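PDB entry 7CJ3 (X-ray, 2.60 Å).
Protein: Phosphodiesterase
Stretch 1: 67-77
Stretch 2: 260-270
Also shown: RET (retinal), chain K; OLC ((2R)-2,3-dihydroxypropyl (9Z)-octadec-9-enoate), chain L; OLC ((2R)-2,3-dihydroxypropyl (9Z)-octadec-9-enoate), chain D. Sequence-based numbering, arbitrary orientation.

Stretch 1 67-77: VAFAFATGLDI
Stretch 2, residues 260-270: ADYAAKVGLAM

What fills the apolar centre of the contact? Two alanines of the first stretch, A68 and A72, point their CA-to-CB bonds toward the second, where Y262 and V266 receive them. A68 CB lies 3.6 Å from Y262 CE1, A72 CB 4.2 Å from that same Y262 CE1, and A72 CB 3.6 Å from V266 CG1. V266 has chi1 m (-59°); Y262 has chi1 t (-179°) and chi2 70°, which carries its ring nearer the alanines although its CA-to-CB bond points sideways. Beside this ring lies a lipid: OLC (chain L) places C17 over one face, and its C18 comes within 3.1 Å of Y262 CD2.

How are the two backbones arranged? Both stretches are helical throughout, with phi/psi mostly near -60/-45, though V266 (-74/-23), K265 (-82/-53) and A269 (-73/-31) depart from it, and each helix extends beyond its stretch in both directions. They run nearly parallel, N to C, at a signed crossing angle of 19° and a closest axial approach of 10.7 Å. The register pairs F69 CA with Y262 CA at 7.0 Å, A72 CA with V266 CA at 6.5 Å, and D76 CA with A269 CA at 7.0 Å. No hydrogen bond crosses between the stretches; the 367 Å² buried, both sides summed, rests on packing.

Where do the aromatic rings meet? F69 (chi1 -83°, m; chi2 -70°) starts sideways, but its ring reaches across, so that F69 CZ lies 3.4 Å from Y262 CA and 3.8 Å from D261 C. The edge of Y262 faces the ring of F69, with centroids 5.4 Å apart and planes at 79°, an arrangement that sets the slightly positive ring-edge hydrogens against the π cloud. F69 CE1 also touches the aliphatic part of the lysine, 3.7 Å from K265 CD.

What lies at the polar edge? K265, with chi angles m, t, t and p, curls back one helical turn so that K265 NZ donates a hydrogen bond to D261 OD1 at 2.8 Å, part of a salt bridge; D261 has chi1 t (-156°). K265 NZ is also bonded covalently to RET C15 at 1.4 Å, so the carboxylate sits beside the lysine-retinal linkage, with D261 OD1 3.2 Å from RET C14. Farther along the helices, D76 (chi1 -70°, m) brings OD1 to 3.5 Å from A269 CB, a van der Waals contact, while its OD2 lies 2.7 Å from A72 O.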

ATOM      1  N   VAL B  67      -3.286  -6.698   2.155  1.00 17.62           N
ATOM      2  CA  VAL B  67      -3.391  -6.280   0.736  1.00 19.54           C
ATOM      3  C   VAL B  67      -2.186  -5.381   0.418  1.00 18.45           C
ATOM      4  O   VAL B  67      -1.528  -5.606  -0.648  1.00 15.50           O
ATOM      5  CB  VAL B  67      -4.739  -5.588   0.469  1.00 21.07           C
ATOM      6  CG1 VAL B  67      -4.783  -5.003  -0.937  1.00 21.98           C
ATOM      7  CG2 VAL B  67      -5.901  -6.535   0.704  1.00 20.94           C
ATOM      8  N   ALA B  68      -1.860  -4.439   1.316  1.00 17.79           N
ATOM      9  CA  ALA B  68      -0.774  -3.463   1.083  1.00 17.21           C
ATOM     10  C   ALA B  68       0.541  -4.219   0.849  1.00 17.86           C
ATOM     11  O   ALA B  68       1.191  -4.005  -0.183  1.00 18.81           O
ATOM     12  CB  ALA B  68      -0.674  -2.518   2.237  1.00 17.66           C
ATOM     13  N   PHE B  69       0.929  -5.101   1.763  1.00 18.01           N
ATOM     14  CA  PHE B  69       2.159  -5.917   1.593  1.00 19.07           C
ATOM     15  C   PHE B  69       2.129  -6.783   0.313  1.00 19.05           C
ATOM     16  O   PHE B  69       3.149  -6.941  -0.341  1.00 17.97           O
ATOM     17  CB  PHE B  69       2.367  -6.787   2.825  1.00 18.55           C
ATOM     18  CG  PHE B  69       3.052  -6.043   3.930  1.00 18.75           C
ATOM     19  CD1 PHE B  69       4.385  -5.698   3.808  1.00 20.41           C
ATOM     20  CD2 PHE B  69       2.376  -5.687   5.082  1.00 18.45           C
ATOM     21  CE1 PHE B  69       5.039  -5.038   4.840  1.00 19.35           C
ATOM     22  CE2 PHE B  69       3.026  -5.036   6.110  1.00 17.77           C
ATOM     23  CZ  PHE B  69       4.357  -4.732   5.995  1.00 19.15           C
ATOM     24  N   ALA B  70       0.984  -7.354  -0.046  1.00 19.54           N
ATOM     25  CA  ALA B  70       0.842  -8.099  -1.313  1.00 19.24           C
ATOM     26  C   ALA B  70       1.369  -7.231  -2.468  1.00 20.24           C
ATOM     27  O   ALA B  70       2.279  -7.704  -3.187  1.00 20.04           O
ATOM     28  CB  ALA B  70      -0.590  -8.536  -1.515  1.00 18.56           C
ATOM     29  N   PHE B  71       0.836  -6.013  -2.631  1.00 21.25           N
ATOM     30  CA  PHE B  71       1.262  -5.032  -3.672  1.00 22.70           C
ATOM     31  C   PHE B  71       2.730  -4.647  -3.473  1.00 21.88           C
ATOM     32  O   PHE B  71       3.436  -4.516  -4.502  1.00 18.23           O
ATOM     33  CB  PHE B  71       0.343  -3.803  -3.716  1.00 25.39           C
ATOM     34  CG  PHE B  71      -0.949  -4.066  -4.461  1.00 28.48           C
ATOM     35  CD1 PHE B  71      -0.982  -4.096  -5.847  1.00 30.94           C
ATOM     36  CD2 PHE B  71      -2.119  -4.346  -3.774  1.00 31.04           C
ATOM     37  CE1 PHE B  71      -2.150  -4.410  -6.514  1.00 35.49           C
ATOM     38  CE2 PHE B  71      -3.283  -4.664  -4.446  1.00 33.65           C
ATOM     39  CZ  PHE B  71      -3.302  -4.689  -5.819  1.00 33.35           C
ATOM     40  N   ALA B  72       3.170  -4.482  -2.211  1.00 23.29           N
ATOM     41  CA  ALA B  72       4.583  -4.204  -1.859  1.00 23.13           C
ATOM     42  C   ALA B  72       5.470  -5.329  -2.385  1.00 23.14           C
ATOM     43  O   ALA B  72       6.560  -5.011  -2.886  1.00 24.25           O
ATOM     44  CB  ALA B  72       4.760  -4.034  -0.383  1.00 22.96           C
ATOM     45  N   THR B  73       5.029  -6.583  -2.256  1.00 22.55           N
ATOM     46  CA  THR B  73       5.762  -7.799  -2.711  1.00 23.82           C
ATOM     47  C   THR B  73       5.779  -7.840  -4.249  1.00 24.56           C
ATOM     48  O   THR B  73       6.825  -8.173  -4.842  1.00 20.75           O
ATOM     49  CB  THR B  73       5.170  -9.073  -2.101  1.00 23.41           C
ATOM     50  OG1 THR B  73       4.959  -8.906  -0.703  1.00 21.64           O
ATOM     51  CG2 THR B  73       6.071 -10.263  -2.303  1.00 23.28           C
ATOM     52  N   GLY B  74       4.663  -7.487  -4.873  1.00 28.71           N
ATOM     53  CA  GLY B  74       4.577  -7.268  -6.330  1.00 32.46           C
ATOM     54  C   GLY B  74       5.712  -6.396  -6.829  1.00 35.01           C
ATOM     55  O   GLY B  74       6.428  -6.824  -7.753  1.00 37.17           O
ATOM     56  N   LEU B  75       5.887  -5.217  -6.226  1.00 35.78           N
ATOM     57  CA  LEU B  75       6.882  -4.198  -6.653  1.00 38.03           C
ATOM     58  C   LEU B  75       8.303  -4.747  -6.499  1.00 38.99           C
ATOM     59  O   LEU B  75       9.139  -4.468  -7.382  1.00 37.84           O
ATOM     60  CB  LEU B  75       6.693  -2.933  -5.817  1.00 44.15           C
ATOM     61  CG  LEU B  75       7.676  -1.797  -6.103  1.00 50.72           C
ATOM     62  CD1 LEU B  75       7.644  -1.392  -7.568  1.00 57.98           C
ATOM     63  CD2 LEU B  75       7.384  -0.604  -5.207  1.00 52.99           C
ATOM     64  N   ASP B  76       8.575  -5.475  -5.414  1.00 42.18           N
ATOM     65  CA  ASP B  76       9.916  -6.053  -5.137  1.00 42.11           C
ATOM     66  C   ASP B  76      10.248  -7.120  -6.187  1.00 38.82           C
ATOM     67  O   ASP B  76      11.433  -7.244  -6.516  1.00 37.17           O
ATOM     68  CB  ASP B  76       9.991  -6.651  -3.736  1.00 46.58           C
ATOM     69  CG  ASP B  76       9.978  -5.614  -2.632  1.00 50.87           C
ATOM     70  OD1 ASP B  76      10.955  -4.854  -2.512  1.00 49.87           O
ATOM     71  OD2 ASP B  76       8.994  -5.591  -1.897  1.00 56.11           O
ATOM     72  N   ILE B  77       9.257  -7.892  -6.653  1.00 36.05           N
ATOM     73  CA  ILE B  77       9.477  -8.965  -7.663  1.00 37.93           C
ATOM     74  C   ILE B  77       9.974  -8.277  -8.939  1.00 40.17           C
ATOM     75  O   ILE B  77      10.968  -8.749  -9.515  1.00 35.89           O
ATOM     76  CB  ILE B  77       8.206  -9.824  -7.898  1.00 39.34           C
ATOM     77  CG1 ILE B  77       7.906 -10.761  -6.717  1.00 39.58           C
ATOM     78  CG2 ILE B  77       8.285 -10.589  -9.216  1.00 34.17           C
ATOM     79  CD1 ILE B  77       6.446 -11.195  -6.621  1.00 37.20           C
ATOM     80  N   ALA B 260       3.107   1.467  10.896  1.00 19.32           N
ATOM     81  CA  ALA B 260       4.555   1.349  11.220  1.00 19.09           C
ATOM     82  C   ALA B 260       5.174   0.150  10.502  1.00 18.01           C
ATOM     83  O   ALA B 260       6.220   0.312   9.808  1.00 16.06           O
ATOM     84  CB  ALA B 260       4.726   1.179  12.712  1.00 19.11           C
ATOM     85  N   ASP B 261       4.571  -1.026  10.683  1.00 17.77           N
ATOM     86  CA  ASP B 261       5.098  -2.270  10.069  1.00 18.37           C
ATOM     87  C   ASP B 261       5.288  -2.028   8.568  1.00 17.30           C
ATOM     88  O   ASP B 261       6.411  -2.193   8.072  1.00 15.86           O
ATOM     89  CB  ASP B 261       4.175  -3.455  10.317  1.00 19.56           C
ATOM     90  CG  ASP B 261       4.894  -4.789  10.241  1.00 21.24           C
ATOM     91  OD1 ASP B 261       6.045  -4.816   9.763  1.00 24.45           O
ATOM     92  OD2 ASP B 261       4.314  -5.792  10.685  1.00 24.76           O
ATOM     93  N   TYR B 262       4.211  -1.608   7.898  1.00 17.51           N
ATOM     94  CA  TYR B 262       4.170  -1.328   6.451  1.00 17.53           C
ATOM     95  C   TYR B 262       5.241  -0.290   6.113  1.00 18.86           C
ATOM     96  O   TYR B 262       6.060  -0.546   5.200  1.00 20.02           O
ATOM     97  CB  TYR B 262       2.782  -0.868   6.021  1.00 18.73           C
ATOM     98  CG  TYR B 262       2.726  -0.604   4.538  1.00 20.68           C
ATOM     99  CD1 TYR B 262       2.793  -1.640   3.624  1.00 23.01           C
ATOM    100  CD2 TYR B 262       2.663   0.685   4.041  1.00 22.90           C
ATOM    101  CE1 TYR B 262       2.776  -1.401   2.258  1.00 25.06           C
ATOM    102  CE2 TYR B 262       2.625   0.938   2.683  1.00 24.32           C
ATOM    103  CZ  TYR B 262       2.702  -0.105   1.788  1.00 26.46           C
ATOM    104  OH  TYR B 262       2.690   0.140   0.446  1.00 34.24           O
ATOM    105  N   ALA B 263       5.221   0.847   6.822  1.00 18.73           N
ATOM    106  CA  ALA B 263       6.142   1.983   6.619  1.00 19.85           C
ATOM    107  C   ALA B 263       7.579   1.467   6.700  1.00 23.22           C
ATOM    108  O   ALA B 263       8.333   1.714   5.751  1.00 29.37           O
ATOM    109  CB  ALA B 263       5.889   3.049   7.649  1.00 19.81           C
ATOM    110  N   ALA B 264       7.937   0.757   7.776  1.00 23.79           N
ATOM    111  CA  ALA B 264       9.316   0.283   8.017  1.00 25.31           C
ATOM    112  C   ALA B 264       9.827  -0.470   6.791  1.00 27.24           C
ATOM    113  O   ALA B 264      10.992  -0.220   6.380  1.00 28.91           O
ATOM    114  CB  ALA B 264       9.372  -0.596   9.239  1.00 26.54           C
ATOM    115  N   LYS B 265       8.990  -1.340   6.219  1.00 29.10           N
ATOM    116  CA  LYS B 265       9.390  -2.265   5.127  1.00 33.16           C
ATOM    117  C   LYS B 265       9.349  -1.550   3.775  1.00 31.95           C
ATOM    118  O   LYS B 265      10.369  -1.600   3.075  1.00 32.29           O
ATOM    119  CB  LYS B 265       8.548  -3.542   5.200  1.00 34.20           C
ATOM    120  CG  LYS B 265       8.720  -4.212   6.559  1.00 36.43           C
ATOM    121  CD  LYS B 265       8.279  -5.640   6.596  1.00 42.57           C
ATOM    122  CE  LYS B 265       8.902  -6.452   7.705  1.00 43.87           C
ATOM    123  NZ  LYS B 265       8.427  -6.011   9.030  1.00 46.75           N
ATOM    124  N   VAL B 266       8.252  -0.905   3.383  1.00 30.64           N
ATOM    125  CA  VAL B 266       8.147  -0.376   1.987  1.00 34.74           C
ATOM    126  C   VAL B 266       9.037   0.859   1.841  1.00 36.07           C
ATOM    127  O   VAL B 266       9.429   1.194   0.691  1.00 35.23           O
ATOM    128  CB  VAL B 266       6.709  -0.049   1.588  1.00 33.37           C
ATOM    129  CG1 VAL B 266       5.827  -1.293   1.694  1.00 33.82           C
ATOM    130  CG2 VAL B 266       6.174   1.111   2.417  1.00 33.82           C
ATOM    131  N   GLY B 267       9.327   1.513   2.963  1.00 35.45           N
ATOM    132  CA  GLY B 267      10.323   2.588   3.036  1.00 34.66           C
ATOM    133  C   GLY B 267      11.642   2.161   2.421  1.00 34.73           C
ATOM    134  O   GLY B 267      12.220   2.990   1.723  1.00 38.56           O
ATOM    135  N   LEU B 268      12.101   0.924   2.667  1.00 35.55           N
ATOM    136  CA  LEU B 268      13.408   0.388   2.179  1.00 34.65           C
ATOM    137  C   LEU B 268      13.340   0.161   0.669  1.00 37.65           C
ATOM    138  O   LEU B 268      14.345   0.447  -0.008  1.00 43.99           O
ATOM    139  CB  LEU B 268      13.758  -0.937   2.871  1.00 30.90           C
ATOM    140  CG  LEU B 268      14.119  -0.891   4.356  1.00 29.96           C
ATOM    141  CD1 LEU B 268      14.721  -2.235   4.784  1.00 30.40           C
ATOM    142  CD2 LEU B 268      15.101   0.227   4.673  1.00 28.58           C
ATOM    143  N   ALA B 269      12.202  -0.341   0.178  1.00 35.76           N
ATOM    144  CA  ALA B 269      11.948  -0.644  -1.249  1.00 35.20           C
ATOM    145  C   ALA B 269      11.759   0.637  -2.040  1.00 35.44           C
ATOM    146  O   ALA B 269      12.075   0.611  -3.214  1.00 42.65           O
ATOM    147  CB  ALA B 269      10.745  -1.531  -1.404  1.00 36.74           C
ATOM    148  N   MET B 270      11.227   1.695  -1.438  1.00 40.13           N
ATOM    149  CA  MET B 270      11.096   3.021  -2.106  1.00 47.76           C
ATOM    150  C   MET B 270      12.494   3.624  -2.326  1.00 46.75           C
ATOM    151  O   MET B 270      12.716   4.194  -3.404  1.00 57.08           O
ATOM    152  CB  MET B 270      10.217   3.978  -1.293  1.00 49.52           C
ATOM    153  CG  MET B 270       8.726   3.772  -1.497  1.00 53.73           C
ATOM    154  SD  MET B 270       7.649   4.599  -0.242  1.00 76.69           S
ATOM    155  CE  MET B 270       8.359   6.237  -0.039  1.00 67.57           C
TER
HETATM  156  C1  RET K 401       9.101  -4.126  21.276  1.00 29.15           C
HETATM  157  C2  RET K 401       9.084  -4.459  22.769  1.00 29.76           C
HETATM  158  C3  RET K 401       9.385  -3.324  23.642  1.00 31.07           C
HETATM  159  C4  RET K 401      10.723  -2.708  23.292  1.00 31.92           C
HETATM  160  C5  RET K 401      11.068  -2.706  21.829  1.00 32.09           C
HETATM  161  C6  RET K 401      10.274  -3.240  20.869  1.00 30.22           C
HETATM  162  C7  RET K 401      10.599  -2.987  19.457  1.00 32.56           C
HETATM  163  C8  RET K 401      10.023  -3.535  18.315  1.00 39.48           C
HETATM  164  C9  RET K 401      10.493  -3.460  16.970  1.00 42.18           C
HETATM  165  C10 RET K 401       9.838  -4.108  15.894  1.00 42.36           C
HETATM  166  C11 RET K 401      10.073  -3.974  14.520  1.00 41.48           C
HETATM  167  C12 RET K 401       9.375  -4.506  13.442  1.00 38.01           C
HETATM  168  C13 RET K 401       9.680  -4.386  12.076  1.00 39.26           C
HETATM  169  C14 RET K 401       8.936  -5.064  11.127  1.00 43.06           C
HETATM  170  C15 RET K 401       9.400  -5.464   9.802  1.00 47.16           C
HETATM  171  C16 RET K 401       9.178  -5.495  20.575  1.00 27.63           C
HETATM  172  C17 RET K 401       7.759  -3.460  20.921  1.00 28.35           C
HETATM  173  C18 RET K 401      12.403  -2.040  21.572  1.00 32.07           C
HETATM  174  C19 RET K 401      11.713  -2.663  16.622  1.00 43.11           C
HETATM  175  C20 RET K 401      10.813  -3.487  11.686  1.00 38.26           C
HETATM  176  C18 OLC L 402      -0.273   1.538   4.018  1.00 33.55           C
HETATM  177  C10 OLC L 402      -4.777   1.441  10.118  1.00 34.14           C
HETATM  178  C9  OLC L 402      -5.074   2.753  10.167  1.00 35.11           C
HETATM  179  C17 OLC L 402      -0.721   0.303   4.795  1.00 30.89           C
HETATM  180  C11 OLC L 402      -5.028   0.546   8.928  1.00 28.89           C
HETATM  181  C8  OLC L 402      -5.687   3.408   8.952  1.00 35.18           C
HETATM  182  C24 OLC L 402     -15.501   3.897  15.597  1.00 51.07           C
HETATM  183  C16 OLC L 402      -2.174   0.136   4.557  1.00 27.12           C
HETATM  184  C12 OLC L 402      -3.736  -0.143   8.714  1.00 26.22           C
HETATM  185  C7  OLC L 402      -5.777   4.886   9.155  1.00 32.42           C
HETATM  186  C15 OLC L 402      -2.920   1.247   5.297  1.00 28.67           C
HETATM  187  C13 OLC L 402      -3.383  -0.242   7.266  1.00 25.96           C
HETATM  188  C6  OLC L 402      -6.604   5.197  10.395  1.00 35.21           C
HETATM  189  C14 OLC L 402      -2.940   1.124   6.821  1.00 28.39           C
HETATM  190  C5  OLC L 402      -8.034   4.718  10.411  1.00 33.35           C
HETATM  191  C4  OLC L 402      -8.249   4.022  11.722  1.00 36.95           C
HETATM  192  C3  OLC L 402      -9.729   3.704  11.896  1.00 40.17           C
HETATM  193  C2  OLC L 402     -10.573   4.939  12.140  1.00 43.73           C
HETATM  194  C21 OLC L 402     -13.514   4.978  14.703  1.00 51.91           C
HETATM  195  C1  OLC L 402     -11.373   4.695  13.387  1.00 52.71           C
HETATM  196  C22 OLC L 402     -14.512   3.878  14.406  1.00 52.22           C
HETATM  197  O19 OLC L 402     -10.852   4.032  14.281  1.00 60.36           O
HETATM  198  O25 OLC L 402     -16.164   2.630  15.790  1.00 44.97           O
HETATM  199  O23 OLC L 402     -15.114   4.054  13.071  1.00 47.09           O
HETATM  200  O20 OLC L 402     -12.741   5.220  13.525  1.00 56.02           O
HETATM  201  C18 OLC D 402      -3.958  -1.533  -0.201  1.00 17.94           C
HETATM  202  C10 OLC D 402     -10.229  -5.152   3.993  1.00 30.44           C
HETATM  203  C9  OLC D 402     -10.423  -6.478   3.937  1.00 28.77           C
HETATM  204  C17 OLC D 402      -4.889  -0.828   0.749  1.00 18.16           C
HETATM  205  C11 OLC D 402      -9.859  -4.278   2.813  1.00 27.32           C
HETATM  206  C8  OLC D 402     -10.841  -7.156   5.233  1.00 29.86           C
HETATM  207  C16 OLC D 402      -6.066  -1.708   1.130  1.00 18.57           C
HETATM  208  C12 OLC D 402     -10.348  -2.821   3.009  1.00 23.55           C
HETATM  209  C7  OLC D 402     -12.190  -6.579   5.743  1.00 33.20           C
HETATM  210  C15 OLC D 402      -7.341  -0.913   1.362  1.00 18.29           C
HETATM  211  C13 OLC D 402      -9.252  -1.781   2.830  1.00 20.95           C
HETATM  212  C6  OLC D 402     -13.010  -7.539   6.631  1.00 36.03           C
HETATM  213  C14 OLC D 402      -8.558  -1.796   1.482  1.00 18.82           C
HETATM  214  C5  OLC D 402     -13.969  -6.864   7.635  1.00 38.59           C